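Beta-glucuronidase (Dictyoglomus thermophilum, PDB 6XXW) probably hydrolyses beta-glucuronides, releasing glucuronic acid. Local coordinates at residues 41-46 and 65-70; 93-98 and 119-124; 222-227 and 237-242; 423-428 and 454-459. One frame throughout, in Å; residues are numbered along the deposited sequence.

Contact 1: residues 41-46 and 65-70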
loop_
_atom_site.group_PDB
_atom_site.type_symbol
_atom_site.label_atom_id
_atom_site.label_comp_id
_atom_site.label_asym_id
_atom_site.label_seq_id
_atom_site.Cartn_x
_atom_site.Cartn_y
_atom_site.Cartn_z
ATOM N N PHE A 41 22.396 -27.066 -8.875
ATOM C CA PHE A 41 23.084 -25.785 -8.745
ATOM C C PHE A 41 23.911 -25.795 -7.467
ATOM O O PHE A 41 23.455 -26.281 -6.432
ATOM C CB PHE A 41 22.051 -24.636 -8.734
ATOM C CG PHE A 41 22.617 -23.252 -8.446
ATOM C CD1 PHE A 41 22.864 -22.832 -7.143
ATOM C CD2 PHE A 41 22.802 -22.345 -9.474
ATOM C CE1 PHE A 41 23.359 -21.545 -6.885
ATOM C CE2 PHE A 41 23.286 -21.057 -9.220
ATOM C CZ PHE A 41 23.556 -20.666 -7.926
ATOM N N ARG A 42 25.123 -25.250 -7.545
ATOM C CA ARG A 42 25.964 -25.111 -6.363
ATOM C C ARG A 42 26.848 -23.888 -6.533
ATOM O O ARG A 42 26.984 -23.353 -7.634
ATOM C CB ARG A 42 26.829 -26.353 -6.122
ATOM C CG ARG A 42 27.800 -26.642 -7.261
ATOM C CD ARG A 42 28.585 -27.938 -7.043
ATOM N NE ARG A 42 29.575 -28.086 -8.105
ATOM C CZ ARG A 42 30.784 -27.547 -8.050
ATOM N NH1 ARG A 42 31.619 -27.701 -9.066
ATOM N NH2 ARG A 42 31.153 -26.864 -6.968
ATOM N N THR A 43 27.433 -23.436 -5.427
ATOM C CA THR A 43 28.383 -22.334 -5.457
ATOM C C THR A 43 29.805 -22.875 -5.350
ATOM O O THR A 43 30.031 -24.052 -5.076
ATOM C CB THR A 43 28.113 -21.319 -4.336
ATOM O OG1 THR A 43 28.234 -21.956 -3.062
ATOM C CG2 THR A 43 26.710 -20.711 -4.473
ATOM N N GLU A 44 30.768 -21.979 -5.565
ATOM C CA GLU A 44 32.168 -22.373 -5.699
ATOM C C GLU A 44 32.665 -23.147 -4.483
ATOM O O GLU A 44 32.392 -22.780 -3.339
ATOM C CB GLU A 44 33.040 -21.132 -5.914
ATOM C CG GLU A 44 34.355 -21.423 -6.625
ATOM C CD GLU A 44 34.996 -20.158 -7.167
ATOM O OE1 GLU A 44 34.626 -19.045 -6.705
ATOM O OE2 GLU A 44 35.862 -20.278 -8.059
ATOM N N SER A 45 33.389 -24.242 -4.750
ATOM C CA SER A 45 34.059 -25.043 -3.721
ATOM C C SER A 45 33.074 -25.651 -2.724
ATOM O O SER A 45 33.427 -25.928 -1.576
ATOM C CB SER A 45 35.141 -24.229 -2.991
ATOM O OG SER A 45 36.360 -24.228 -3.726
ATOM N N ASP A 46 31.833 -25.873 -3.150
ATOM C CA ASP A 46 30.832 -26.534 -2.328
ATOM C C ASP A 46 30.335 -27.767 -3.065
ATOM O O ASP A 46 30.100 -27.718 -4.275
ATOM C CB ASP A 46 29.661 -25.606 -2.010
ATOM C CG ASP A 46 28.778 -26.147 -0.898
ATOM O OD1 ASP A 46 28.804 -27.375 -0.656
ATOM O OD2 ASP A 46 28.059 -25.341 -0.262
ATOM N N ILE A 65 20.144 -15.376 2.099
ATOM C CA ILE A 65 20.616 -14.030 1.784
ATOM C C ILE A 65 22.049 -14.055 1.250
ATOM O O ILE A 65 22.444 -13.195 0.451
ATOM C CB ILE A 65 20.488 -13.126 3.019
ATOM C CG1 ILE A 65 20.584 -11.662 2.611
ATOM C CG2 ILE A 65 21.543 -13.473 4.072
ATOM C CD1 ILE A 65 20.133 -10.741 3.708
ATOM N N ASN A 66 22.838 -15.039 1.665
ATOM C CA ASN A 66 24.211 -15.131 1.200
ATOM C C ASN A 66 24.294 -15.577 -0.250
ATOM O O ASN A 66 25.310 -15.319 -0.908
ATOM C CB ASN A 66 24.984 -16.056 2.141
ATOM C CG ASN A 66 25.219 -15.402 3.513
ATOM O OD1 ASN A 66 25.627 -14.246 3.588
ATOM N ND2 ASN A 66 24.933 -16.125 4.582
ATOM N N LEU A 67 23.250 -16.224 -0.768
ATOM C CA LEU A 67 23.192 -16.491 -2.201
ATOM C C LEU A 67 22.641 -15.294 -2.964
ATOM O O LEU A 67 23.156 -14.949 -4.030
ATOM C CB LEU A 67 22.346 -17.735 -2.477
ATOM C CG LEU A 67 22.272 -18.079 -3.961
ATOM C CD1 LEU A 67 23.680 -18.344 -4.514
ATOM C CD2 LEU A 67 21.343 -19.278 -4.199
ATOM N N ARG A 68 21.608 -14.635 -2.426
ATOM C CA ARG A 68 21.124 -13.394 -3.030
ATOM C C ARG A 68 22.275 -12.432 -3.344
ATOM O O ARG A 68 22.348 -11.854 -4.433
ATOM C CB ARG A 68 20.111 -12.724 -2.095
ATOM C CG ARG A 68 19.328 -11.591 -2.753
ATOM C CD ARG A 68 18.651 -10.699 -1.711
ATOM N NE ARG A 68 19.623 -9.977 -0.887
ATOM C CZ ARG A 68 19.324 -9.338 0.243
ATOM N NH1 ARG A 68 18.074 -9.330 0.683
ATOM N NH2 ARG A 68 20.270 -8.701 0.923
ATOM N N ASP A 69 23.189 -12.254 -2.398
ATOM C CA ASP A 69 24.261 -11.279 -2.516
ATOM C C ASP A 69 25.584 -11.927 -2.896
ATOM O O ASP A 69 26.645 -11.312 -2.726
ATOM C CB ASP A 69 24.405 -10.507 -1.207
ATOM C CG ASP A 69 23.147 -9.727 -0.852
ATOM O OD1 ASP A 69 22.362 -9.392 -1.780
ATOM O OD2 ASP A 69 22.945 -9.456 0.350
ATOM N N TYR A 70 25.535 -13.149 -3.422
ATOM C CA TYR A 70 26.749 -13.894 -3.730
ATOM C C TYR A 70 27.545 -13.214 -4.836
ATOM O O TYR A 70 26.977 -12.651 -5.774
ATOM C CB TYR A 70 26.378 -15.318 -4.147
ATOM C CG TYR A 70 27.547 -16.225 -4.446
ATOM C CD1 TYR A 70 28.246 -16.836 -3.419
ATOM C CD2 TYR A 70 27.939 -16.484 -5.759
ATOM C CE1 TYR A 70 29.314 -17.683 -3.681
ATOM C CE2 TYR A 70 29.026 -17.329 -6.032
ATOM C CZ TYR A 70 29.698 -17.925 -4.981
ATOM O OH TYR A 70 30.761 -18.770 -5.215
#
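Thr43 packs over the ring of Tyr70 and Phe41 touches Leu67 in a mainly apolar contact, which brings the end of strand 32-43 and its following turn against the short helix 65-68 in the sugar-binding domain. No clear hydrogen bond crosses it, so the evidence is in how the side chains fit. The methyl CG2 of Thr43 lies 4.1 Å from the centroid of the Tyr70 ring and 12° off its normal, which defines a CH-pi contact over the face. With chi1 at 61° OG1 sits between the backbone N and the carbonyl carbon, which leaves CG2 anti to the carbonyl carbon and turned to the ring; CG2 also reaches Leu67 CD1 at 3.8 Å. That leucine methyl in turn lies near the plane of the Phe41 ring, 4.0 Å from CE1 at its edge. Beyond the ring, Tyr70 OH comes within 3.4 Å of Glu44 CB, while its hydrogen bond goes to the carbonyl oxygen of Arg73. Glu44 turns its carboxylate to the same residue, forming a salt bridge through OE2 with Arg73 NH1. Replacing Tyr70 by an alanine would probably leave the Thr43 methyl without its aromatic cover and Arg73 O without this hydroxyl partner. The backbone at Thr43 and Glu44 is set by a type II turn, closed by Asp46 N donating to Thr43 O at 3.2 Å. On the helix's far side, Pro519 O of the second subunit accepts from Arg68 NH1. Coming between strands 56-57 and 73-81 of the same sheet, the helix belongs to the jelly-roll-like N-terminal domain of family 2 glycosidases.

Contact 2: residues 93-98 and 119-124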
loop_
_atom_site.group_PDB
_atom_site.type_symbol
_atom_site.label_atom_id
_atom_site.label_comp_id
_atom_site.label_asym_id
_atom_site.label_seq_id
_atom_site.Cartn_x
_atom_site.Cartn_y
_atom_site.Cartn_z
ATOM N N LEU A 93 25.377 -26.744 -29.009
ATOM C CA LEU A 93 24.894 -26.412 -27.678
ATOM C C LEU A 93 24.922 -24.902 -27.552
ATOM O O LEU A 93 25.991 -24.303 -27.657
ATOM C CB LEU A 93 25.771 -27.065 -26.616
ATOM C CG LEU A 93 25.573 -26.653 -25.162
ATOM C CD1 LEU A 93 24.173 -26.973 -24.723
ATOM C CD2 LEU A 93 26.560 -27.417 -24.335
ATOM N N ARG A 94 23.758 -24.298 -27.332
ATOM C CA ARG A 94 23.607 -22.848 -27.313
ATOM C C ARG A 94 23.147 -22.389 -25.934
ATOM O O ARG A 94 22.225 -22.972 -25.350
ATOM C CB ARG A 94 22.609 -22.411 -28.393
ATOM C CG ARG A 94 22.007 -21.030 -28.213
ATOM C CD ARG A 94 22.901 -19.964 -28.825
ATOM N NE ARG A 94 23.064 -20.140 -30.266
ATOM C CZ ARG A 94 22.417 -19.432 -31.189
ATOM N NH1 ARG A 94 21.545 -18.493 -30.823
ATOM N NH2 ARG A 94 22.638 -19.674 -32.477
ATOM N N VAL A 95 23.797 -21.352 -25.412
ATOM C CA VAL A 95 23.391 -20.708 -24.163
ATOM C C VAL A 95 22.920 -19.307 -24.527
ATOM O O VAL A 95 23.686 -18.519 -25.094
ATOM C CB VAL A 95 24.533 -20.660 -23.133
ATOM C CG1 VAL A 95 24.067 -19.955 -21.848
ATOM C CG2 VAL A 95 25.039 -22.051 -22.825
ATOM N N GLY A 96 21.655 -19.009 -24.234
ATOM C CA GLY A 96 21.097 -17.740 -24.659
ATOM C C GLY A 96 21.770 -16.551 -23.999
ATOM O O GLY A 96 22.004 -15.525 -24.646
ATOM N N ALA A 97 22.062 -16.661 -22.702
ATOM C CA ALA A 97 22.758 -15.611 -21.960
ATOM C C ALA A 97 23.120 -16.122 -20.573
ATOM O O ALA A 97 22.339 -16.852 -19.954
ATOM C CB ALA A 97 21.906 -14.335 -21.839
ATOM N N ALA A 98 24.306 -15.732 -20.095
ATOM C CA ALA A 98 24.742 -16.026 -18.728
ATOM C C ALA A 98 25.615 -14.877 -18.237
ATOM O O ALA A 98 26.636 -14.568 -18.856
ATOM C CB ALA A 98 25.512 -17.352 -18.669
ATOM N N LEU A 119 24.530 -11.723 -24.456
ATOM C CA LEU A 119 24.504 -12.249 -25.815
ATOM C C LEU A 119 24.779 -13.746 -25.798
ATOM O O LEU A 119 25.410 -14.256 -24.862
ATOM C CB LEU A 119 25.521 -11.520 -26.713
ATOM C CG LEU A 119 25.112 -10.082 -27.072
ATOM C CD1 LEU A 119 26.281 -9.323 -27.692
ATOM C CD2 LEU A 119 23.877 -10.001 -27.975
ATOM N N PRO A 120 24.297 -14.476 -26.799
ATOM C CA PRO A 120 24.378 -15.940 -26.762
ATOM C C PRO A 120 25.733 -16.471 -27.210
ATOM O O PRO A 120 26.523 -15.795 -27.876
ATOM C CB PRO A 120 23.289 -16.370 -27.745
ATOM C CG PRO A 120 23.267 -15.270 -28.742
ATOM C CD PRO A 120 23.529 -14.003 -27.970
ATOM N N PHE A 121 25.982 -17.728 -26.850
ATOM C CA PHE A 121 27.210 -18.379 -27.275
ATOM C C PHE A 121 26.925 -19.853 -27.456
ATOM O O PHE A 121 25.996 -20.398 -26.854
ATOM C CB PHE A 121 28.367 -18.157 -26.284
ATOM C CG PHE A 121 28.005 -18.409 -24.837
ATOM C CD1 PHE A 121 27.276 -17.476 -24.107
ATOM C CD2 PHE A 121 28.432 -19.555 -24.196
ATOM C CE1 PHE A 121 26.958 -17.701 -22.776
ATOM C CE2 PHE A 121 28.120 -19.786 -22.871
ATOM C CZ PHE A 121 27.388 -18.856 -22.155
ATOM N N GLU A 122 27.735 -20.496 -28.294
ATOM C CA GLU A 122 27.456 -21.875 -28.656
ATOM C C GLU A 122 28.735 -22.577 -29.067
ATOM O O GLU A 122 29.758 -21.948 -29.339
ATOM C CB GLU A 122 26.420 -21.957 -29.785
ATOM C CG GLU A 122 26.871 -21.342 -31.088
ATOM C CD GLU A 122 25.905 -21.626 -32.225
ATOM O OE1 GLU A 122 24.705 -21.877 -31.953
ATOM O OE2 GLU A 122 26.345 -21.603 -33.393
ATOM N N ALA A 123 28.665 -23.902 -29.103
ATOM C CA ALA A 123 29.784 -24.697 -29.583
ATOM C C ALA A 123 29.230 -25.955 -30.225
ATOM O O ALA A 123 28.124 -26.393 -29.901
ATOM C CB ALA A 123 30.742 -25.056 -28.445
ATOM N N GLU A 124 30.000 -26.534 -31.141
ATOM C CA GLU A 124 29.647 -27.831 -31.703
ATOM C C GLU A 124 30.228 -28.901 -30.792
ATOM O O GLU A 124 31.401 -28.821 -30.417
ATOM C CB GLU A 124 30.169 -27.972 -33.135
ATOM C CG GLU A 124 29.302 -28.868 -33.990
ATOM C CD GLU A 124 29.622 -30.339 -33.789
ATOM O OE1 GLU A 124 30.780 -30.658 -33.450
ATOM O OE2 GLU A 124 28.720 -31.177 -33.980
HETATM O O HOH W 1 25.836 -14.285 -22.173
#
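The Phe121 ring carries Val95 on one face: CB stands 3.8 Å from the centroid, 22° off the normal, in a CH-pi contact offset toward the rim. At the ring's edge, near its plane, are Ala98 CB and Leu119 O, and the ring of His114 stacks with it. The second flat group, the guanidinium of Arg94, meets Glu122 OE1 edge-on and in its own plane. NE at 2.9 Å and NH2 at 3.1 Å both grip that one oxygen, approaching from the same face of the carboxylate, whose plane is turned 60° from the guanidinium. This side-on salt bridge depends on the bends of Arg94 at chi2 and chi3; its CD passes 3.8 Å from Pro120 CB on the way. Glu122 OE1 also bonds Tyr189 OH, and Arg94 NH2 donates to Leu22 O. With a leucine in place of Arg94, Glu122 would probably lose its charged mate and Leu22 O a donor. The two sets lie on opposite faces of an antiparallel ladder of the sugar-binding beta-sandwich, in which segments 93-95 and 121-124 run at 170° to each other. Val95 N to Phe121 O, 2.8 Å and almost straight, belongs to one hydrogen-bonded pair, and Leu93 N to Ala123 O, 2.9 Å, to another. At Gly96 the chain turns a corner; beyond it a water accepts from Ala98 N at 3.0 Å and lies 2.7 Å from Leu119 O.

Contact 3: residues 222-227 and 237-242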
loop_
_atom_site.group_PDB
_atom_site.type_symbol
_atom_site.label_atom_id
_atom_site.label_comp_id
_atom_site.label_asym_id
_atom_site.label_seq_id
_atom_site.Cartn_x
_atom_site.Cartn_y
_atom_site.Cartn_z
ATOM N N ASN A 222 24.543 -24.383 -53.530
ATOM C CA ASN A 222 23.307 -24.431 -54.310
ATOM C C ASN A 222 22.143 -24.133 -53.379
ATOM O O ASN A 222 21.845 -24.928 -52.484
ATOM C CB ASN A 222 23.098 -25.788 -54.980
ATOM C CG ASN A 222 24.370 -26.376 -55.522
ATOM O OD1 ASN A 222 25.208 -25.671 -56.078
ATOM N ND2 ASN A 222 24.520 -27.685 -55.369
ATOM N N PHE A 223 21.460 -23.016 -53.619
ATOM C CA PHE A 223 20.377 -22.565 -52.758
ATOM C C PHE A 223 19.173 -22.162 -53.589
ATOM O O PHE A 223 19.311 -21.541 -54.646
ATOM C CB PHE A 223 20.822 -21.377 -51.887
ATOM C CG PHE A 223 21.876 -21.728 -50.904
ATOM C CD1 PHE A 223 21.538 -22.199 -49.642
ATOM C CD2 PHE A 223 23.217 -21.582 -51.227
ATOM C CE1 PHE A 223 22.524 -22.528 -48.736
ATOM C CE2 PHE A 223 24.200 -21.917 -50.330
ATOM C CZ PHE A 223 23.859 -22.393 -49.084
ATOM N N GLN A 224 17.996 -22.531 -53.105
ATOM C CA GLN A 224 16.743 -21.956 -53.557
ATOM C C GLN A 224 16.174 -21.144 -52.405
ATOM O O GLN A 224 16.119 -21.630 -51.274
ATOM C CB GLN A 224 15.748 -23.034 -53.994
ATOM C CG GLN A 224 14.439 -22.446 -54.502
ATOM C CD GLN A 224 13.370 -23.495 -54.792
ATOM O OE1 GLN A 224 13.193 -24.454 -54.037
ATOM N NE2 GLN A 224 12.639 -23.302 -55.887
ATOM N N VAL A 225 15.769 -19.913 -52.692
ATOM C CA VAL A 225 15.241 -18.994 -51.689
ATOM C C VAL A 225 13.860 -18.559 -52.142
ATOM O O VAL A 225 13.677 -18.173 -53.302
ATOM C CB VAL A 225 16.164 -17.778 -51.493
ATOM C CG1 VAL A 225 15.538 -16.784 -50.545
ATOM C CG2 VAL A 225 17.542 -18.227 -50.996
ATOM N N ILE A 226 12.890 -18.632 -51.238
ATOM C CA ILE A 226 11.499 -18.334 -51.543
ATOM C C ILE A 226 10.984 -17.366 -50.492
ATOM O O ILE A 226 11.322 -17.485 -49.312
ATOM C CB ILE A 226 10.641 -19.614 -51.569
ATOM C CG1 ILE A 226 11.068 -20.509 -52.734
ATOM C CG2 ILE A 226 9.159 -19.286 -51.649
ATOM C CD1 ILE A 226 10.912 -21.980 -52.422
ATOM N N LEU A 227 10.176 -16.406 -50.925
ATOM C CA LEU A 227 9.529 -15.457 -50.039
ATOM C C LEU A 227 8.023 -15.653 -50.145
ATOM O O LEU A 227 7.479 -15.706 -51.255
ATOM C CB LEU A 227 9.916 -14.033 -50.412
ATOM C CG LEU A 227 9.638 -12.963 -49.366
ATOM C CD1 LEU A 227 10.589 -13.129 -48.197
ATOM C CD2 LEU A 227 9.811 -11.616 -50.006
ATOM N N GLU A 237 11.112 -15.621 -55.716
ATOM C CA GLU A 237 11.968 -16.792 -55.621
ATOM C C GLU A 237 13.279 -16.483 -56.318
ATOM O O GLU A 237 13.329 -15.651 -57.227
ATOM C CB GLU A 237 11.320 -18.045 -56.241
ATOM C CG GLU A 237 11.199 -18.045 -57.785
ATOM C CD GLU A 237 12.515 -18.346 -58.517
ATOM O OE1 GLU A 237 13.286 -19.217 -58.055
ATOM O OE2 GLU A 237 12.780 -17.699 -59.556
ATOM N N ASN A 238 14.333 -17.177 -55.900
ATOM C CA ASN A 238 15.626 -17.010 -56.546
ATOM C C ASN A 238 16.488 -18.224 -56.267
ATOM O O ASN A 238 16.476 -18.757 -55.156
ATOM C CB ASN A 238 16.351 -15.747 -56.062
ATOM C CG ASN A 238 17.493 -15.347 -56.995
ATOM O OD1 ASN A 238 17.280 -15.092 -58.184
ATOM N ND2 ASN A 238 18.709 -15.306 -56.461
ATOM N N PHE A 239 17.212 -18.667 -57.290
ATOM C CA PHE A 239 18.268 -19.658 -57.137
ATOM C C PHE A 239 19.593 -18.914 -57.052
ATOM O O PHE A 239 19.944 -18.164 -57.970
ATOM C CB PHE A 239 18.275 -20.646 -58.302
ATOM C CG PHE A 239 17.051 -21.505 -58.370
ATOM C CD1 PHE A 239 16.879 -22.555 -57.486
ATOM C CD2 PHE A 239 16.068 -21.262 -59.317
ATOM C CE1 PHE A 239 15.747 -23.349 -57.545
ATOM C CE2 PHE A 239 14.937 -22.054 -59.381
ATOM C CZ PHE A 239 14.778 -23.098 -58.495
ATOM N N GLY A 240 20.310 -19.103 -55.950
ATOM C CA GLY A 240 21.574 -18.426 -55.767
ATOM C C GLY A 240 21.923 -18.225 -54.309
ATOM O O GLY A 240 21.040 -17.954 -53.481
ATOM N N LYS A 241 23.216 -18.373 -53.995
ATOM C CA LYS A 241 23.719 -18.148 -52.643
ATOM C C LYS A 241 23.631 -16.676 -52.251
ATOM O O LYS A 241 23.536 -16.355 -51.060
ATOM C CB LYS A 241 25.160 -18.635 -52.553
ATOM C CG LYS A 241 25.733 -18.761 -51.154
ATOM C CD LYS A 241 27.116 -19.425 -51.191
ATOM C CE LYS A 241 27.634 -19.734 -49.795
ATOM N NZ LYS A 241 28.933 -20.491 -49.795
ATOM N N SER A 242 23.697 -15.781 -53.234
ATOM C CA SER A 242 23.371 -14.370 -53.077
ATOM C C SER A 242 22.351 -14.004 -54.147
ATOM O O SER A 242 22.245 -14.671 -55.179
ATOM C CB SER A 242 24.621 -13.476 -53.201
ATOM O OG SER A 242 25.117 -13.491 -54.529
#
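Lys241 reaches across to Phe223 and lays its whole aliphatic chain along one part of the ring. CB begins 3.8 Å from Phe223 CD2, and CG comes closest, 3.6 Å from CE2. CD then passes CE2 of Phe223 at 3.9 Å and CE passes the same atom at 4.1 Å, the slow divergence expected of a fully extended chain crossing the ring obliquely. The tip, NZ, goes past the aromatic group and donates to Ser218 O, Gly220 O and Asn221 OD1. Just before it, Gly240 sits at a phi of 153°, a backbone conformation that calls for glycine, and its N donates to Phe223 O at 2.9 Å. This bond continues an antiparallel hairpin of strands 223-228 and 234-239; segments 223-227 and 237-239 run at 171°. Its central hydrogen-bonded pair is reciprocal: Val225 N reaches Asn238 O at 2.8 Å, and Asn238 N returns to Val225 O at 2.9 Å. On the face shared by Gln224 and Phe239, the glutamine runs alongside the aromatic side chain, pointing the same way, with amide and ring planes 14° apart and Gln224 NE2 3.4 Å from Phe239 CZ. Phe239 has two conformers, so this pairing is certain only for the one described. On the other face Val225 packs against Ile216, and the amide of Asn238 donates to Tyr214 OH, within the domain that in this family is immunoglobulin-like. The chemistry therefore divides: main-chain bonds fix the register, while one lysine's methylenes help cover a buried phenylalanine and its ammonium keeps three neutral carbonyl oxygens as hydrogen-bond partners.

Contact 4: residues 423-428 and 454-459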
loop_
_atom_site.group_PDB
_atom_site.type_symbol
_atom_site.label_atom_id
_atom_site.label_comp_id
_atom_site.label_asym_id
_atom_site.label_seq_id
_atom_site.Cartn_x
_atom_site.Cartn_y
_atom_site.Cartn_z
ATOM N N GLY A 423 39.353 11.460 -22.873
ATOM C CA GLY A 423 39.498 10.061 -23.246
ATOM C C GLY A 423 38.243 9.423 -23.822
ATOM O O GLY A 423 38.343 8.423 -24.545
ATOM N N ALA A 424 37.060 9.972 -23.521
ATOM C CA ALA A 424 35.829 9.409 -24.065
ATOM C C ALA A 424 35.720 9.648 -25.563
ATOM O O ALA A 424 35.061 8.876 -26.265
ATOM C CB ALA A 424 34.603 10.005 -23.367
ATOM N N GLU A 425 36.361 10.700 -26.070
ATOM C CA GLU A 425 36.200 11.023 -27.482
ATOM C C GLU A 425 36.838 9.955 -28.360
ATOM O O GLU A 425 36.193 9.423 -29.275
ATOM C CB GLU A 425 36.778 12.407 -27.788
ATOM C CG GLU A 425 36.622 12.790 -29.258
ATOM C CD GLU A 425 36.694 14.288 -29.492
ATOM O OE1 GLU A 425 37.119 15.018 -28.581
ATOM O OE2 GLU A 425 36.326 14.738 -30.592
ATOM N N GLU A 426 38.096 9.606 -28.088
ATOM C CA GLU A 426 38.763 8.598 -28.910
ATOM C C GLU A 426 38.104 7.238 -28.738
ATOM O O GLU A 426 37.942 6.487 -29.713
ATOM C CB GLU A 426 40.247 8.518 -28.545
ATOM N N TYR A 427 37.732 6.904 -27.497
ATOM C CA TYR A 427 37.030 5.648 -27.237
ATOM C C TYR A 427 35.792 5.517 -28.121
ATOM O O TYR A 427 35.630 4.526 -28.847
ATOM C CB TYR A 427 36.670 5.556 -25.750
ATOM C CG TYR A 427 35.947 4.286 -25.355
ATOM C CD1 TYR A 427 34.578 4.160 -25.536
ATOM C CD2 TYR A 427 36.631 3.222 -24.790
ATOM C CE1 TYR A 427 33.915 3.012 -25.165
ATOM C CE2 TYR A 427 35.978 2.071 -24.422
ATOM C CZ TYR A 427 34.621 1.964 -24.617
ATOM O OH TYR A 427 33.958 0.808 -24.249
ATOM N N PHE A 428 34.916 6.521 -28.096
ATOM C CA PHE A 428 33.634 6.352 -28.771
ATOM C C PHE A 428 33.732 6.587 -30.276
ATOM O O PHE A 428 32.968 5.988 -31.039
ATOM C CB PHE A 428 32.591 7.261 -28.124
ATOM C CG PHE A 428 31.967 6.652 -26.895
ATOM C CD1 PHE A 428 31.179 5.512 -27.006
ATOM C CD2 PHE A 428 32.208 7.184 -25.633
ATOM C CE1 PHE A 428 30.609 4.925 -25.876
ATOM C CE2 PHE A 428 31.651 6.601 -24.496
ATOM C CZ PHE A 428 30.848 5.467 -24.626
ATOM N N GLU A 454 29.200 20.064 -23.063
ATOM C CA GLU A 454 30.354 19.347 -22.539
ATOM C C GLU A 454 30.620 18.014 -23.221
ATOM O O GLU A 454 31.767 17.552 -23.184
ATOM C CB GLU A 454 30.202 19.117 -21.033
ATOM C CG GLU A 454 29.863 20.391 -20.265
ATOM C CD GLU A 454 30.145 20.273 -18.778
ATOM O OE1 GLU A 454 29.795 19.231 -18.178
ATOM O OE2 GLU A 454 30.701 21.230 -18.201
ATOM N N THR A 455 29.621 17.374 -23.833
ATOM C CA THR A 455 29.881 16.060 -24.409
ATOM C C THR A 455 30.809 16.189 -25.615
ATOM O O THR A 455 30.614 17.043 -26.482
ATOM C CB THR A 455 28.594 15.326 -24.811
ATOM O OG1 THR A 455 28.949 14.183 -25.602
ATOM C CG2 THR A 455 27.624 16.222 -25.603
ATOM N N LYS A 456 31.823 15.337 -25.666
ATOM C CA LYS A 456 32.721 15.284 -26.804
ATOM C C LYS A 456 32.351 14.177 -27.781
ATOM O O LYS A 456 33.141 13.870 -28.677
ATOM C CB LYS A 456 34.157 15.103 -26.314
ATOM C CG LYS A 456 34.696 16.298 -25.511
ATOM C CD LYS A 456 35.969 15.934 -24.786
ATOM C CE LYS A 456 36.539 17.135 -24.045
ATOM N NZ LYS A 456 36.869 18.232 -24.996
ATOM N N VAL A 457 31.164 13.570 -27.636
ATOM C CA VAL A 457 30.827 12.350 -28.357
ATOM C C VAL A 457 29.570 12.498 -29.213
ATOM O O VAL A 457 29.486 11.905 -30.293
ATOM C CB VAL A 457 30.691 11.161 -27.382
ATOM C CG1 VAL A 457 30.181 9.909 -28.108
ATOM C CG2 VAL A 457 32.039 10.898 -26.698
ATOM N N SER A 458 28.571 13.267 -28.752
ATOM C CA SER A 458 27.295 13.339 -29.471
ATOM C C SER A 458 27.439 13.917 -30.875
ATOM O O SER A 458 26.596 13.636 -31.737
ATOM C CB SER A 458 26.270 14.162 -28.680
ATOM O OG SER A 458 25.635 13.367 -27.676
ATOM N N LYS A 459 28.475 14.724 -31.126
ATOM C CA LYS A 459 28.672 15.257 -32.473
ATOM C C LYS A 459 28.918 14.162 -33.511
ATOM O O LYS A 459 28.785 14.432 -34.712
ATOM C CB LYS A 459 29.829 16.270 -32.489
ATOM C CG LYS A 459 31.139 15.788 -31.847
ATOM C CD LYS A 459 32.113 16.962 -31.649
ATOM C CE LYS A 459 33.490 16.505 -31.151
ATOM N NZ LYS A 459 34.376 17.656 -30.743
HETATM O O HOH W 2 36.636 17.599 -28.586
#
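Glu425 OE2 is gripped by two groups: it forms a salt bridge with Lys459 NZ, long at 3.5 Å, and a hydrogen bond with Tyr460 OH. The other carboxylate oxygen, OE1, accepts a hydrogen bond from a water at 2.6 Å, and that water accepts from Lys459 NZ at 3.1 Å, so both oxygens reach the same ammonium, one directly and one through solvent. Glu425 can span this distance because its CG is anti to the backbone N (chi1 -180°) and the chain stays extended beyond it, crossing Lys456 and Lys459 each at about a right angle. On its way it passes over Lys456 O, with CD 3.7 Å off; that carbonyl is buried by the contact and has no polar partner in the model. Around Val457 the contact is apolar: CG1 comes within 3.6 Å of Phe428 CB, and the other methyl, CG2, lies 3.9 Å from Phe428 CD2. The stretch bearing Val457 is shaped by an ST turn, in which Val457 N donates to Thr455 OG1 at 3.1 Å and 162°. Glu448 OE2 in turn bonds both Thr455 OG1 and Ser458 OG, tying the turn to the end of strand 444-448. The start of helix 422-438 and this loop, which follows the next strand 444-448, both lie at the C-terminal end of the parallel strands, which fits the (beta/alpha)8 TIM barrel.

The four contacts follow one another along the chain without overlap and sample three successive family 2 regions. Contacts 1 and 2 belong to the sugar-binding domain and reach the same antiparallel sheet, yet their centres are about 23 Å apart and their nearest atoms about 10 Å. Contact 3 lies in the next domain, a separate antiparallel sheet, with its centre about 29 Å from that of contact 2 and about 51 Å from that of contact 1. Contact 4 belongs to the TIM barrel, its centre about 33 Å from that of contact 2 and about 44 Å from that of contact 3. None touches another, so they are separate local contacts in different parts of a multidomain enzyme; contact 2 lies closest to the centre of the chain in space, about 16 Å from it.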